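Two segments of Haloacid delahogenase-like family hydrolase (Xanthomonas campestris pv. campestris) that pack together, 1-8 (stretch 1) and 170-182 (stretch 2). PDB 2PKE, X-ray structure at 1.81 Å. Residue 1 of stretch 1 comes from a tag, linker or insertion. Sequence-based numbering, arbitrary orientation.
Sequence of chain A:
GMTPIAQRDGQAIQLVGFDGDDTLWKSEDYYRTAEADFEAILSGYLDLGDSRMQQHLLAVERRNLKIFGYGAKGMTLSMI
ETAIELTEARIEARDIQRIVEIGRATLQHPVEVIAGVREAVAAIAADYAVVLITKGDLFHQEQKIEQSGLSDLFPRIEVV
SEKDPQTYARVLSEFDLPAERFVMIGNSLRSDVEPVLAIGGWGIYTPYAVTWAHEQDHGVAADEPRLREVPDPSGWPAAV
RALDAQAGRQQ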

ATOM      1  N   GLY A   1      -1.321   3.426 -11.332  1.00 50.42           N
ATOM      2  CA  GLY A   1      -0.876   2.651 -12.519  1.00 49.85           C
ATOM      3  C   GLY A   1       0.009   3.504 -13.418  1.00 49.64           C
ATOM      4  O   GLY A   1      -0.322   4.646 -13.741  1.00 48.20           O
HETATM    5  N   MSE A   2       1.152   2.954 -13.816  1.00 47.66           N
HETATM    6  CA  MSE A   2       2.056   3.664 -14.733  1.00 46.06           C
HETATM    7  C   MSE A   2       1.426   3.791 -16.140  1.00 44.33           C
HETATM    8  O   MSE A   2       0.623   2.942 -16.551  1.00 44.12           O
HETATM    9  CB  MSE A   2       3.405   2.937 -14.799  1.00 45.54           C
HETATM   10  CG  MSE A   2       4.110   2.757 -13.437  1.00 45.19           C
HETATM   11 SE   MSE A   2       4.400   4.491 -12.501  0.75 44.81          SE
HETATM   12  CE  MSE A   2       3.005   4.420 -11.086  1.00 49.81           C
ATOM     13  N   THR A   3       1.770   4.860 -16.860  1.00 41.41           N
ATOM     14  CA  THR A   3       1.270   5.056 -18.227  1.00 41.52           C
ATOM     15  C   THR A   3       2.448   5.197 -19.199  1.00 39.16           C
ATOM     16  O   THR A   3       3.533   5.642 -18.806  1.00 39.38           O
ATOM     17  CB  THR A   3       0.310   6.275 -18.339  1.00 42.96           C
ATOM     18  OG1 THR A   3       0.929   7.442 -17.779  1.00 50.22           O
ATOM     19  CG2 THR A   3      -1.010   6.001 -17.606  1.00 38.75           C
ATOM     20  N   PRO A   4       2.244   4.799 -20.467  1.00 37.99           N
ATOM     21  CA  PRO A   4       3.382   4.707 -21.378  1.00 37.20           C
ATOM     22  C   PRO A   4       4.229   5.981 -21.474  1.00 38.49           C
ATOM     23  O   PRO A   4       3.695   7.061 -21.627  1.00 37.08           O
ATOM     24  CB  PRO A   4       2.727   4.351 -22.718  1.00 35.75           C
ATOM     25  CG  PRO A   4       1.491   3.633 -22.338  1.00 32.87           C
ATOM     26  CD  PRO A   4       0.994   4.388 -21.140  1.00 36.72           C
ATOM     27  N   ILE A   5       5.543   5.802 -21.353  1.00 36.70           N
ATOM     28  CA  ILE A   5       6.544   6.835 -21.539  1.00 36.67           C
ATOM     29  C   ILE A   5       6.601   7.279 -22.989  1.00 34.70           C
ATOM     30  O   ILE A   5       6.532   6.460 -23.890  1.00 29.79           O
ATOM     31  CB  ILE A   5       7.959   6.280 -21.101  1.00 35.49           C
ATOM     32  CG1 ILE A   5       7.971   6.077 -19.583  1.00 37.95           C
ATOM     33  CG2 ILE A   5       9.118   7.181 -21.546  1.00 42.21           C
ATOM     34  CD1 ILE A   5       7.430   7.278 -18.769  1.00 39.30           C
ATOM     35  N   ALA A   6       6.718   8.591 -23.191  1.00 37.67           N
ATOM     36  CA  ALA A   6       7.048   9.170 -24.498  1.00 37.02           C
ATOM     37  C   ALA A   6       8.537   8.944 -24.685  1.00 37.56           C
ATOM     38  O   ALA A   6       9.351   9.460 -23.914  1.00 42.32           O
ATOM     39  CB  ALA A   6       6.737  10.677 -24.519  1.00 38.28           C
ATOM     40  N   GLN A   7       8.906   8.150 -25.675  1.00 34.59           N
ATOM     41  CA  GLN A   7      10.319   7.821 -25.852  1.00 34.16           C
ATOM     42  C   GLN A   7      10.988   8.780 -26.805  1.00 33.72           C
ATOM     43  O   GLN A   7      10.390   9.198 -27.800  1.00 35.66           O
ATOM     44  CB  GLN A   7      10.482   6.372 -26.296  1.00 34.00           C
ATOM     45  CG  GLN A   7       9.991   5.406 -25.197  1.00 30.54           C
ATOM     46  CD  GLN A   7      10.221   3.960 -25.540  1.00 34.82           C
ATOM     47  OE1 GLN A   7      11.350   3.567 -25.865  1.00 30.31           O
ATOM     48  NE2 GLN A   7       9.150   3.147 -25.488  1.00 25.30           N
ATOM     49  N   ARG A   8      12.223   9.144 -26.488  1.00 32.77           N
ATOM     50  CA  ARG A   8      12.972  10.114 -27.277  1.00 34.02           C
ATOM     51  C   ARG A   8      13.865   9.394 -28.251  1.00 33.39           C
ATOM     52  O   ARG A   8      14.504   8.387 -27.911  1.00 31.58           O
ATOM     53  CB  ARG A   8      13.841  10.995 -26.374  1.00 33.97           C
ATOM     54  CG  ARG A   8      13.072  12.030 -25.640  1.00 41.59           C
ATOM     55  CD  ARG A   8      13.991  12.994 -24.936  1.00 52.53           C
ATOM     56  NE  ARG A   8      13.199  13.896 -24.102  1.00 57.36           N
ATOM     57  CZ  ARG A   8      13.701  14.776 -23.243  1.00 55.83           C
ATOM     58  NH1 ARG A   8      15.005  14.894 -23.084  1.00 59.11           N
ATOM     59  NH2 ARG A   8      12.887  15.547 -22.543  1.00 59.26           N
TER
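Stretch 2, residues 170-182: RVLSEFDLPAERF

Stretch 1 is an extended tail with no regular helix or strand. Stretch 2 starts as the last turns of a helix, from 170 to about 175, then leaves it at D176, which has positive phi. A loop, a short 3-10 segment at 179-180 and the residues after it follow. The two segments run in the same general sense: M2 lies nearest E174, with CA atoms 5.3 Å apart, and P4 nearest F175, at 3.8 Å between CA atoms. Together they bury 567 Å².

G1, a tag residue, only brushes E174; its C lies 3.9 Å from E174 OE1. M2 is selenomethionine and a main anchor. Its N donates a hydrogen bond to E174 OE1 at 3.0 Å. The other carboxylate oxygen, E174 OE2, is 3.5 Å from R170 NH1, a salt bridge within the helix. M2 CB sits over the face of the F175 ring, 3.6 Å from its centroid, while M2 SE reaches F175 CZ at 3.3 Å. V171 adds a looser apolar contact, CG1 to M2 CG at 4.2 Å.

T3 points its side chain away, so its backbone makes the contact: T3 O lies 3.4 Å from F175 CD1. P4 has no amide hydrogen. Its CA approaches F175 O at 3.2 Å in a CA-H...O contact, and its CB is 3.8 Å from D176 CB.

I5 N donates to the same F175 O at 3.1 Å. I5 CG1 packs against F175 CD1 at 3.5 Å. A6 faces away and makes no contact.

Q7 turns back toward stretch 2. Its CD lies 3.2 Å from L177 CD1, and its OE1 accepts a hydrogen bond from R181 NH1 at 2.7 Å. Q7 NE2 donates to water 1 at 3.0 Å. R8 is beyond reach of stretch 2.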

ATOM      1  N   ARG A 170       6.312  -6.148 -14.790  1.00 20.99           N
ATOM      2  CA  ARG A 170       4.966  -5.641 -14.772  1.00 23.74           C
ATOM      3  C   ARG A 170       4.982  -4.104 -14.818  1.00 24.81           C
ATOM      4  O   ARG A 170       4.264  -3.484 -15.629  1.00 20.21           O
ATOM      5  CB  ARG A 170       4.246  -6.161 -13.544  1.00 26.43           C
ATOM      6  CG  ARG A 170       2.918  -5.468 -13.338  1.00 38.62           C
ATOM      7  CD  ARG A 170       2.221  -5.855 -12.059  1.00 45.77           C
ATOM      8  NE  ARG A 170       2.772  -5.367 -10.786  1.00 55.76           N
ATOM      9  CZ  ARG A 170       2.980  -4.093 -10.408  1.00 52.61           C
ATOM     10  NH1 ARG A 170       2.775  -3.062 -11.228  1.00 44.97           N
ATOM     11  NH2 ARG A 170       3.429  -3.859  -9.169  1.00 47.47           N
ATOM     12  N   VAL A 171       5.856  -3.496 -14.012  1.00 22.74           N
ATOM     13  CA  VAL A 171       5.959  -2.035 -13.962  1.00 25.58           C
ATOM     14  C   VAL A 171       6.334  -1.537 -15.349  1.00 26.60           C
ATOM     15  O   VAL A 171       5.660  -0.648 -15.910  1.00 29.30           O
ATOM     16  CB  VAL A 171       6.974  -1.556 -12.911  1.00 26.56           C
ATOM     17  CG1 VAL A 171       7.210  -0.053 -13.004  1.00 26.61           C
ATOM     18  CG2 VAL A 171       6.510  -1.936 -11.515  1.00 25.67           C
ATOM     19  N   LEU A 172       7.364  -2.133 -15.945  1.00 23.68           N
ATOM     20  CA  LEU A 172       7.758  -1.737 -17.293  1.00 23.03           C
ATOM     21  C   LEU A 172       6.715  -1.960 -18.353  1.00 23.76           C
ATOM     22  O   LEU A 172       6.650  -1.200 -19.328  1.00 22.29           O
ATOM     23  CB  LEU A 172       9.068  -2.423 -17.708  1.00 26.09           C
ATOM     24  CG  LEU A 172      10.321  -2.013 -16.932  1.00 21.66           C
ATOM     25  CD1 LEU A 172      11.585  -2.643 -17.552  1.00 23.39           C
ATOM     26  CD2 LEU A 172      10.476  -0.496 -16.803  1.00 28.20           C
ATOM     27  N   SER A 173       5.918  -3.006 -18.214  1.00 27.66           N
ATOM     28  CA  SER A 173       4.880  -3.272 -19.213  1.00 27.63           C
ATOM     29  C   SER A 173       3.857  -2.133 -19.237  1.00 29.52           C
ATOM     30  O   SER A 173       3.327  -1.762 -20.292  1.00 26.13           O
ATOM     31  CB  SER A 173       4.163  -4.605 -18.947  1.00 29.86           C
ATOM     32  OG  SER A 173       3.224  -4.451 -17.897  1.00 34.90           O
ATOM     33  N   GLU A 174       3.607  -1.559 -18.073  1.00 28.22           N
ATOM     34  CA  GLU A 174       2.702  -0.423 -17.982  1.00 27.61           C
ATOM     35  C   GLU A 174       3.254   0.852 -18.578  1.00 28.88           C
ATOM     36  O   GLU A 174       2.496   1.647 -19.081  1.00 29.82           O
ATOM     37  CB  GLU A 174       2.368  -0.173 -16.548  1.00 27.39           C
ATOM     38  CG  GLU A 174       1.536  -1.290 -15.989  1.00 34.94           C
ATOM     39  CD  GLU A 174       1.269  -1.114 -14.533  1.00 38.15           C
ATOM     40  OE1 GLU A 174       1.508  -0.001 -14.006  1.00 35.99           O
ATOM     41  OE2 GLU A 174       0.832  -2.108 -13.924  1.00 35.75           O
ATOM     42  N   PHE A 175       4.564   1.053 -18.495  1.00 24.46           N
ATOM     43  CA  PHE A 175       5.232   2.143 -19.188  1.00 24.47           C
ATOM     44  C   PHE A 175       5.426   1.825 -20.652  1.00 25.96           C
ATOM     45  O   PHE A 175       5.851   2.702 -21.412  1.00 25.88           O
ATOM     46  CB  PHE A 175       6.624   2.391 -18.622  1.00 26.33           C
ATOM     47  CG  PHE A 175       6.635   3.066 -17.286  1.00 29.00           C
ATOM     48  CD1 PHE A 175       6.163   4.369 -17.156  1.00 34.04           C
ATOM     49  CD2 PHE A 175       7.177   2.428 -16.181  1.00 23.41           C
ATOM     50  CE1 PHE A 175       6.188   5.006 -15.931  1.00 40.46           C
ATOM     51  CE2 PHE A 175       7.207   3.056 -14.951  1.00 33.02           C
ATOM     52  CZ  PHE A 175       6.700   4.350 -14.831  1.00 33.81           C
ATOM     53  N   ASP A 176       5.168   0.576 -21.039  1.00 23.59           N
ATOM     54  CA  ASP A 176       5.247   0.128 -22.425  1.00 25.73           C
ATOM     55  C   ASP A 176       6.688   0.251 -22.883  1.00 23.74           C
ATOM     56  O   ASP A 176       6.973   0.675 -23.981  1.00 23.19           O
ATOM     57  CB  ASP A 176       4.307   0.950 -23.308  1.00 27.74           C
ATOM     58  CG  ASP A 176       3.722   0.160 -24.466  1.00 31.10           C
ATOM     59  OD1 ASP A 176       4.465  -0.342 -25.332  1.00 31.10           O
ATOM     60  OD2 ASP A 176       2.487   0.068 -24.532  1.00 38.83           O
ATOM     61  N   LEU A 177       7.601  -0.195 -22.039  1.00 25.23           N
ATOM     62  CA  LEU A 177       9.016   0.043 -22.259  1.00 26.92           C
ATOM     63  C   LEU A 177       9.719  -1.290 -22.100  1.00 22.33           C
ATOM     64  O   LEU A 177       9.408  -1.995 -21.154  1.00 26.72           O
ATOM     65  CB  LEU A 177       9.499   1.038 -21.189  1.00 26.24           C
ATOM     66  CG  LEU A 177      10.819   1.730 -21.461  1.00 33.56           C
ATOM     67  CD1 LEU A 177      10.631   2.725 -22.590  1.00 34.89           C
ATOM     68  CD2 LEU A 177      11.385   2.373 -20.182  1.00 30.35           C
ATOM     69  N   PRO A 178      10.637  -1.648 -23.015  1.00 22.49           N
ATOM     70  CA  PRO A 178      11.385  -2.879 -22.786  1.00 23.90           C
ATOM     71  C   PRO A 178      12.474  -2.610 -21.766  1.00 22.77           C
ATOM     72  O   PRO A 178      12.889  -1.459 -21.605  1.00 23.07           O
ATOM     73  CB  PRO A 178      11.978  -3.196 -24.133  1.00 22.44           C
ATOM     74  CG  PRO A 178      12.016  -1.920 -24.864  1.00 24.19           C
ATOM     75  CD  PRO A 178      11.075  -0.970 -24.256  1.00 25.26           C
ATOM     76  N   ALA A 179      12.914  -3.667 -21.080  1.00 23.63           N
ATOM     77  CA  ALA A 179      13.840  -3.507 -19.975  1.00 22.63           C
ATOM     78  C   ALA A 179      15.183  -2.942 -20.386  1.00 19.93           C
ATOM     79  O   ALA A 179      15.810  -2.259 -19.581  1.00 20.44           O
ATOM     80  CB  ALA A 179      14.003  -4.824 -19.212  1.00 21.07           C
ATOM     81  N   GLU A 180      15.634  -3.170 -21.618  1.00 18.67           N
ATOM     82  CA  GLU A 180      16.930  -2.604 -22.053  1.00 17.06           C
ATOM     83  C   GLU A 180      16.965  -1.068 -22.161  1.00 17.87           C
ATOM     84  O   GLU A 180      18.036  -0.488 -22.395  1.00 20.70           O
ATOM     85  CB  GLU A 180      17.441  -3.204 -23.360  1.00 19.52           C
ATOM     86  CG  GLU A 180      16.586  -2.832 -24.629  1.00 22.20           C
ATOM     87  CD  GLU A 180      15.475  -3.804 -24.913  1.00 27.05           C
ATOM     88  OE1 GLU A 180      15.197  -4.684 -24.052  1.00 38.63           O
ATOM     89  OE2 GLU A 180      14.855  -3.674 -25.992  1.00 38.19           O
ATOM     90  N   ARG A 181      15.808  -0.431 -22.016  1.00 19.00           N
ATOM     91  CA  ARG A 181      15.700   1.006 -21.979  1.00 20.55           C
ATOM     92  C   ARG A 181      15.418   1.548 -20.574  1.00 20.28           C
ATOM     93  O   ARG A 181      15.054   2.705 -20.433  1.00 18.28           O
ATOM     94  CB  ARG A 181      14.627   1.468 -22.959  1.00 18.13           C
ATOM     95  CG  ARG A 181      14.866   0.973 -24.352  1.00 19.02           C
ATOM     96  CD  ARG A 181      14.010   1.682 -25.390  1.00 26.16           C
ATOM     97  NE  ARG A 181      14.049   0.916 -26.635  1.00 31.33           N
ATOM     98  CZ  ARG A 181      13.059   0.798 -27.512  1.00 38.54           C
ATOM     99  NH1 ARG A 181      11.898   1.405 -27.337  1.00 39.55           N
ATOM    100  NH2 ARG A 181      13.234   0.043 -28.590  1.00 45.70           N
ATOM    101  N   PHE A 182      15.684   0.741 -19.531  1.00 17.72           N
ATOM    102  CA  PHE A 182      15.454   1.120 -18.170  1.00 19.65           C
ATOM    103  C   PHE A 182      16.689   0.888 -17.328  1.00 18.43           C
ATOM    104  O   PHE A 182      17.337  -0.153 -17.452  1.00 17.46           O
ATOM    105  CB  PHE A 182      14.238   0.348 -17.651  1.00 19.35           C
ATOM    106  CG  PHE A 182      13.993   0.478 -16.205  1.00 19.83           C
ATOM    107  CD1 PHE A 182      13.506   1.645 -15.640  1.00 18.99           C
ATOM    108  CD2 PHE A 182      14.234  -0.594 -15.389  1.00 15.97           C
ATOM    109  CE1 PHE A 182      13.259   1.710 -14.280  1.00 18.29           C
ATOM    110  CE2 PHE A 182      13.983  -0.540 -14.043  1.00 22.23           C
ATOM    111  CZ  PHE A 182      13.462   0.620 -13.490  1.00 18.32           C
TER
HETATM  112  O   HOH W   1       6.476   3.672 -24.210  1.00 37.19           O